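Tol-Pal system protein TolB (Acinetobacter baumannii, PDB 7MX5) probably acts, as the periplasmic member of the Tol-Pal system, in outer membrane invagination during cell division and in keeping the outer membrane intact. Local coordinates at residues A[11-21]-A[40-49]. Sequence-based numbering, arbitrary orientation.
Sequences PDQAPKIAIVP and GRFTSSSKNL
The meeting of Ile17 and Phe42 rests on similar first torsions: CG1 of Ile17 (chi1 -53°) and CG of Phe42 (chi1 -56°) both lie beside their own backbone N, anti to the carbonyl carbon. The extended tail of Ile17 then brings CD1 to 3.6 Å from CB of Phe42, approaching the ring obliquely. The two residues belong to a beta-alpha-beta unit in the TolB amino-terminal domain, in which strand 16-19, helix 29-37 and strand 43-45 follow one another and the two strands pair in parallel. As in parallel pairing generally, a bonded residue reaches the two neighbours of its partner: Ile17, opposite Ser44, accepts from Ser45 and donates to Thr43. Here Thr43 N donates almost straight to Pro15 O (169° at the hydrogen), Ile17 N reaches Thr43 O at 2.8 Å, and Ile19 N closes the ladder on Ser45 O. Strand 43-45 forms one edge of the mixed sheet, while strand 16-19 is bonded on its other side to strand 70-78.

At the start of the ladder, Pro15 O also lies in the plane of the Phe42 ring, at its edge, and the proline CG comes within 3.9 Å of CE1 of Phe42. The aromatic side chain and Ile17 both touch Leu125 of helix 110-126, and Ile17 also packs on Leu36 of the connecting helix 29-37. Beyond the strands, the side chains of Val20 and Leu49 cross at about a right angle, CG2 of the valine 3.6 Å from CD2 of the leucine.

Halfway along the pair, Ile17 O accepts two bonds of unequal strength. Ser45 N supplies a weak one, and Ser44 adds a side-chain donor, with OG 2.9 Å from Ile17 O.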
ATOM      1  N   PRO A  11      -7.239  11.101  13.138  1.00 76.59           N
ATOM      2  CA  PRO A  11      -6.525  10.935  14.410  1.00 81.08           C
ATOM      3  C   PRO A  11      -7.125  11.846  15.469  1.00 82.81           C
ATOM      4  O   PRO A  11      -7.352  13.034  15.229  1.00 87.95           O
ATOM      5  CB  PRO A  11      -5.081  11.323  14.067  1.00 83.03           C
ATOM      6  CG  PRO A  11      -5.180  12.145  12.829  1.00 62.67           C
ATOM      7  CD  PRO A  11      -6.368  11.632  12.075  1.00 73.38           C
ATOM      8  N   ASP A  12      -7.399  11.268  16.643  1.00 89.85           N
ATOM      9  CA  ASP A  12      -8.137  11.977  17.685  1.00 95.20           C
ATOM     10  C   ASP A  12      -7.508  13.332  17.985  1.00105.72           C
ATOM     11  O   ASP A  12      -8.164  14.375  17.883  1.00105.69           O
ATOM     12  CB  ASP A  12      -8.206  11.120  18.950  1.00 81.84           C
ATOM     13  CG  ASP A  12      -9.233  11.631  19.943  1.00 83.49           C
ATOM     14  OD1 ASP A  12      -9.878  12.663  19.661  1.00 84.97           O
ATOM     15  OD2 ASP A  12      -9.398  10.998  21.004  1.00 87.64           O
ATOM     16  N   GLN A  13      -6.231  13.336  18.354  1.00114.82           N
ATOM     17  CA  GLN A  13      -5.491  14.581  18.488  1.00114.86           C
ATOM     18  C   GLN A  13      -4.116  14.416  17.869  1.00115.46           C
ATOM     19  O   GLN A  13      -3.434  13.414  18.107  1.00114.76           O
ATOM     20  CB  GLN A  13      -5.365  15.018  19.948  1.00121.61           C
ATOM     21  CG  GLN A  13      -5.101  16.509  20.093  1.00130.20           C
ATOM     22  CD  GLN A  13      -6.371  17.331  20.045  1.00137.43           C
ATOM     23  OE1 GLN A  13      -6.519  18.217  19.203  1.00135.85           O
ATOM     24  NE2 GLN A  13      -7.294  17.045  20.954  1.00122.69           N
ATOM     25  N   ALA A  14      -3.720  15.405  17.079  1.00111.21           N
ATOM     26  CA  ALA A  14      -2.441  15.413  16.388  1.00 98.65           C
ATOM     27  C   ALA A  14      -1.997  16.857  16.246  1.00 88.02           C
ATOM     28  O   ALA A  14      -2.832  17.770  16.274  1.00 87.08           O
ATOM     29  CB  ALA A  14      -2.547  14.739  15.013  1.00 85.65           C
ATOM     30  N   PRO A  15      -0.694  17.104  16.117  1.00 76.21           N
ATOM     31  CA  PRO A  15      -0.236  18.475  15.861  1.00 78.63           C
ATOM     32  C   PRO A  15      -0.836  19.016  14.572  1.00 74.04           C
ATOM     33  O   PRO A  15      -1.094  18.276  13.620  1.00 68.62           O
ATOM     34  CB  PRO A  15       1.287  18.342  15.757  1.00 80.05           C
ATOM     35  CG  PRO A  15       1.629  17.016  16.321  1.00 80.08           C
ATOM     36  CD  PRO A  15       0.414  16.152  16.307  1.00 76.54           C
ATOM     37  N   LYS A  16      -1.070  20.322  14.556  1.00 44.48           N
ATOM     38  CA  LYS A  16      -1.661  20.996  13.411  1.00 49.89           C
ATOM     39  C   LYS A  16      -0.578  21.667  12.578  1.00 49.26           C
ATOM     40  O   LYS A  16       0.422  22.161  13.105  1.00 55.08           O
ATOM     41  CB  LYS A  16      -2.697  22.028  13.863  1.00 52.32           C
ATOM     42  CG  LYS A  16      -3.567  21.555  15.019  1.00 59.54           C
ATOM     43  CD  LYS A  16      -4.470  22.666  15.530  1.00 58.12           C
ATOM     44  CE  LYS A  16      -5.644  22.106  16.321  1.00 68.80           C
ATOM     45  NZ  LYS A  16      -5.424  20.692  16.734  1.00 77.99           N
ATOM     46  N   ILE A  17      -0.778  21.672  11.264  1.00 49.01           N
ATOM     47  CA  ILE A  17       0.176  22.243  10.322  1.00 46.43           C
ATOM     48  C   ILE A  17      -0.553  23.296   9.502  1.00 47.32           C
ATOM     49  O   ILE A  17      -1.389  22.964   8.652  1.00 55.50           O
ATOM     50  CB  ILE A  17       0.798  21.177   9.411  1.00 44.00           C
ATOM     51  CG1 ILE A  17       1.388  20.038  10.242  1.00 54.77           C
ATOM     52  CG2 ILE A  17       1.865  21.796   8.521  1.00 39.55           C
ATOM     53  CD1 ILE A  17       1.772  18.831   9.421  1.00 44.86           C
ATOM     54  N   ALA A  18      -0.239  24.564   9.753  1.00 43.13           N
ATOM     55  CA  ALA A  18      -0.775  25.644   8.938  1.00 46.52           C
ATOM     56  C   ALA A  18      -0.046  25.681   7.602  1.00 51.71           C
ATOM     57  O   ALA A  18       1.184  25.588   7.553  1.00 45.91           O
ATOM     58  CB  ALA A  18      -0.634  26.984   9.659  1.00 58.08           C
ATOM     59  N   ILE A  19      -0.804  25.802   6.518  1.00 46.98           N
ATOM     60  CA  ILE A  19      -0.242  25.893   5.177  1.00 47.58           C
ATOM     61  C   ILE A  19      -0.792  27.160   4.533  1.00 57.05           C
ATOM     62  O   ILE A  19      -1.974  27.221   4.174  1.00 56.65           O
ATOM     63  CB  ILE A  19      -0.546  24.646   4.328  1.00 56.23           C
ATOM     64  CG1 ILE A  19      -0.148  24.871   2.868  1.00 55.61           C
ATOM     65  CG2 ILE A  19      -2.008  24.214   4.463  1.00 57.78           C
ATOM     66  CD1 ILE A  19      -0.532  23.725   1.963  1.00 62.50           C
ATOM     67  N   VAL A  20       0.050  28.177   4.416  1.00 61.78           N
ATOM     68  CA  VAL A  20      -0.384  29.435   3.801  1.00 61.79           C
ATOM     69  C   VAL A  20      -0.570  29.217   2.303  1.00 65.56           C
ATOM     70  O   VAL A  20       0.312  28.623   1.657  1.00 65.31           O
ATOM     71  CB  VAL A  20       0.636  30.541   4.073  1.00 60.45           C
ATOM     72  CG1 VAL A  20       0.282  31.797   3.289  1.00 68.15           C
ATOM     73  CG2 VAL A  20       0.717  30.838   5.562  1.00 63.85           C
ATOM     74  N   PRO A  21      -1.697  29.641   1.716  1.00 54.86           N
ATOM     75  CA  PRO A  21      -1.851  29.558   0.256  1.00 52.91           C
ATOM     76  C   PRO A  21      -0.676  30.176  -0.479  1.00 46.58           C
ATOM     77  O   PRO A  21      -0.345  31.346  -0.263  1.00 47.84           O
ATOM     78  CB  PRO A  21      -3.145  30.335  -0.010  1.00 46.25           C
ATOM     79  CG  PRO A  21      -3.907  30.288   1.269  1.00 50.91           C
ATOM     80  CD  PRO A  21      -2.952  30.006   2.398  1.00 63.37           C
ATOM     81  N   GLY A  40      -2.347  10.405   8.867  1.00 46.03           N
ATOM     82  CA  GLY A  40      -2.530   9.612  10.064  1.00 52.97           C
ATOM     83  C   GLY A  40      -1.793  10.114  11.283  1.00 49.48           C
ATOM     84  O   GLY A  40      -1.915   9.506  12.353  1.00 60.90           O
ATOM     85  N   ARG A  41      -1.034  11.204  11.160  1.00 50.18           N
ATOM     86  CA  ARG A  41      -0.267  11.751  12.267  1.00 51.93           C
ATOM     87  C   ARG A  41      -0.429  13.252  12.442  1.00 57.35           C
ATOM     88  O   ARG A  41       0.056  13.787  13.446  1.00 49.63           O
ATOM     89  CB  ARG A  41       1.228  11.439  12.088  1.00 43.30           C
ATOM     90  CG  ARG A  41       1.676  10.130  12.707  1.00 44.61           C
ATOM     91  CD  ARG A  41       3.162  10.162  13.018  1.00 52.98           C
ATOM     92  NE  ARG A  41       3.577  11.458  13.544  1.00 53.96           N
ATOM     93  CZ  ARG A  41       4.579  11.637  14.392  1.00 56.66           C
ATOM     94  NH1 ARG A  41       5.300  10.620  14.835  1.00 49.97           N
ATOM     95  NH2 ARG A  41       4.867  12.867  14.807  1.00 62.36           N
ATOM     96  N   PHE A  42      -1.075  13.948  11.509  1.00 55.89           N
ATOM     97  CA  PHE A  42      -1.208  15.394  11.587  1.00 53.19           C
ATOM     98  C   PHE A  42      -2.542  15.818  10.992  1.00 53.07           C
ATOM     99  O   PHE A  42      -3.221  15.045  10.311  1.00 70.66           O
ATOM    100  CB  PHE A  42      -0.069  16.111  10.850  1.00 43.60           C
ATOM    101  CG  PHE A  42       1.301  15.733  11.325  1.00 48.55           C
ATOM    102  CD1 PHE A  42       1.854  16.341  12.439  1.00 47.54           C
ATOM    103  CD2 PHE A  42       2.042  14.778  10.649  1.00 42.83           C
ATOM    104  CE1 PHE A  42       3.118  15.998  12.876  1.00 44.67           C
ATOM    105  CE2 PHE A  42       3.306  14.431  11.081  1.00 48.56           C
ATOM    106  CZ  PHE A  42       3.845  15.041  12.195  1.00 41.55           C
ATOM    107  N   THR A  43      -2.909  17.066  11.269  1.00 46.10           N
ATOM    108  CA  THR A  43      -3.991  17.757  10.586  1.00 48.68           C
ATOM    109  C   THR A  43      -3.444  19.053  10.004  1.00 54.88           C
ATOM    110  O   THR A  43      -2.427  19.582  10.463  1.00 58.78           O
ATOM    111  CB  THR A  43      -5.166  18.056  11.528  1.00 42.63           C
ATOM    112  OG1 THR A  43      -4.803  19.109  12.430  1.00 54.15           O
ATOM    113  CG2 THR A  43      -5.550  16.817  12.324  1.00 54.63           C
ATOM    114  N   SER A  44      -4.124  19.564   8.980  1.00 56.24           N
ATOM    115  CA  SER A  44      -3.657  20.753   8.283  1.00 49.40           C
ATOM    116  C   SER A  44      -4.843  21.609   7.864  1.00 51.05           C
ATOM    117  O   SER A  44      -5.950  21.106   7.658  1.00 47.49           O
ATOM    118  CB  SER A  44      -2.812  20.388   7.056  1.00 36.34           C
ATOM    119  OG  SER A  44      -2.399  21.550   6.359  1.00 52.06           O
ATOM    120  N   SER A  45      -4.596  22.912   7.739  1.00 48.80           N
ATOM    121  CA  SER A  45      -5.633  23.855   7.350  1.00 53.75           C
ATOM    122  C   SER A  45      -4.991  25.053   6.666  1.00 60.22           C
ATOM    123  O   SER A  45      -3.817  25.364   6.882  1.00 63.32           O
ATOM    124  CB  SER A  45      -6.464  24.309   8.555  1.00 57.59           C
ATOM    125  OG  SER A  45      -7.795  24.604   8.170  1.00 73.10           O
ATOM    126  N   SER A  46      -5.787  25.731   5.836  1.00 58.00           N
ATOM    127  CA  SER A  46      -5.304  26.882   5.087  1.00 57.74           C
ATOM    128  C   SER A  46      -6.281  28.050   5.050  1.00 76.93           C
ATOM    129  O   SER A  46      -5.931  29.098   4.498  1.00 79.38           O
ATOM    130  CB  SER A  46      -4.964  26.475   3.644  1.00 65.31           C
ATOM    131  OG  SER A  46      -6.133  26.120   2.928  1.00 69.77           O
ATOM    132  N   LYS A  47      -7.473  27.918   5.629  1.00 85.97           N
ATOM    133  CA  LYS A  47      -8.509  28.931   5.460  1.00 88.40           C
ATOM    134  C   LYS A  47      -8.554  29.913   6.624  1.00 95.42           C
ATOM    135  O   LYS A  47      -8.183  31.081   6.471  1.00 96.47           O
ATOM    136  CB  LYS A  47      -9.871  28.260   5.279  1.00 93.65           C
ATOM    137  CG  LYS A  47     -10.065  27.639   3.904  1.00 99.40           C
ATOM    138  CD  LYS A  47      -9.943  28.686   2.809  1.00105.68           C
ATOM    139  CE  LYS A  47     -10.680  28.264   1.550  1.00108.07           C
ATOM    140  NZ  LYS A  47      -9.912  28.600   0.320  1.00103.31           N
ATOM    141  N   ASN A  48      -9.013  29.457   7.791  1.00 96.19           N
ATOM    142  CA  ASN A  48      -9.158  30.323   8.964  1.00 98.02           C
ATOM    143  C   ASN A  48      -7.786  30.537   9.608  1.00 94.06           C
ATOM    144  O   ASN A  48      -7.486  30.060  10.704  1.00 91.20           O
ATOM    145  CB  ASN A  48     -10.154  29.724   9.948  1.00 94.35           C
ATOM    146  CG  ASN A  48     -11.592  29.900   9.500  1.00105.02           C
ATOM    147  OD1 ASN A  48     -11.878  30.659   8.574  1.00112.18           O
ATOM    148  ND2 ASN A  48     -12.506  29.196  10.157  1.00108.63           N
ATOM    149  N   LEU A  49      -6.946  31.287   8.898  1.00 90.25           N
ATOM    150  CA  LEU A  49      -5.576  31.458   9.362  1.00 81.57           C
ATOM    151  C   LEU A  49      -5.462  32.652  10.305  1.00 75.04           C
ATOM    152  O   LEU A  49      -6.106  33.683  10.085  1.00 79.59           O
ATOM    153  CB  LEU A  49      -4.626  31.645   8.185  1.00 75.48           C
ATOM    154  CG  LEU A  49      -3.672  30.469   7.987  1.00 71.24           C
ATOM    155  CD1 LEU A  49      -4.444  29.253   7.538  1.00 70.42           C
ATOM    156  CD2 LEU A  49      -2.595  30.820   6.979  1.00 72.81           C
TER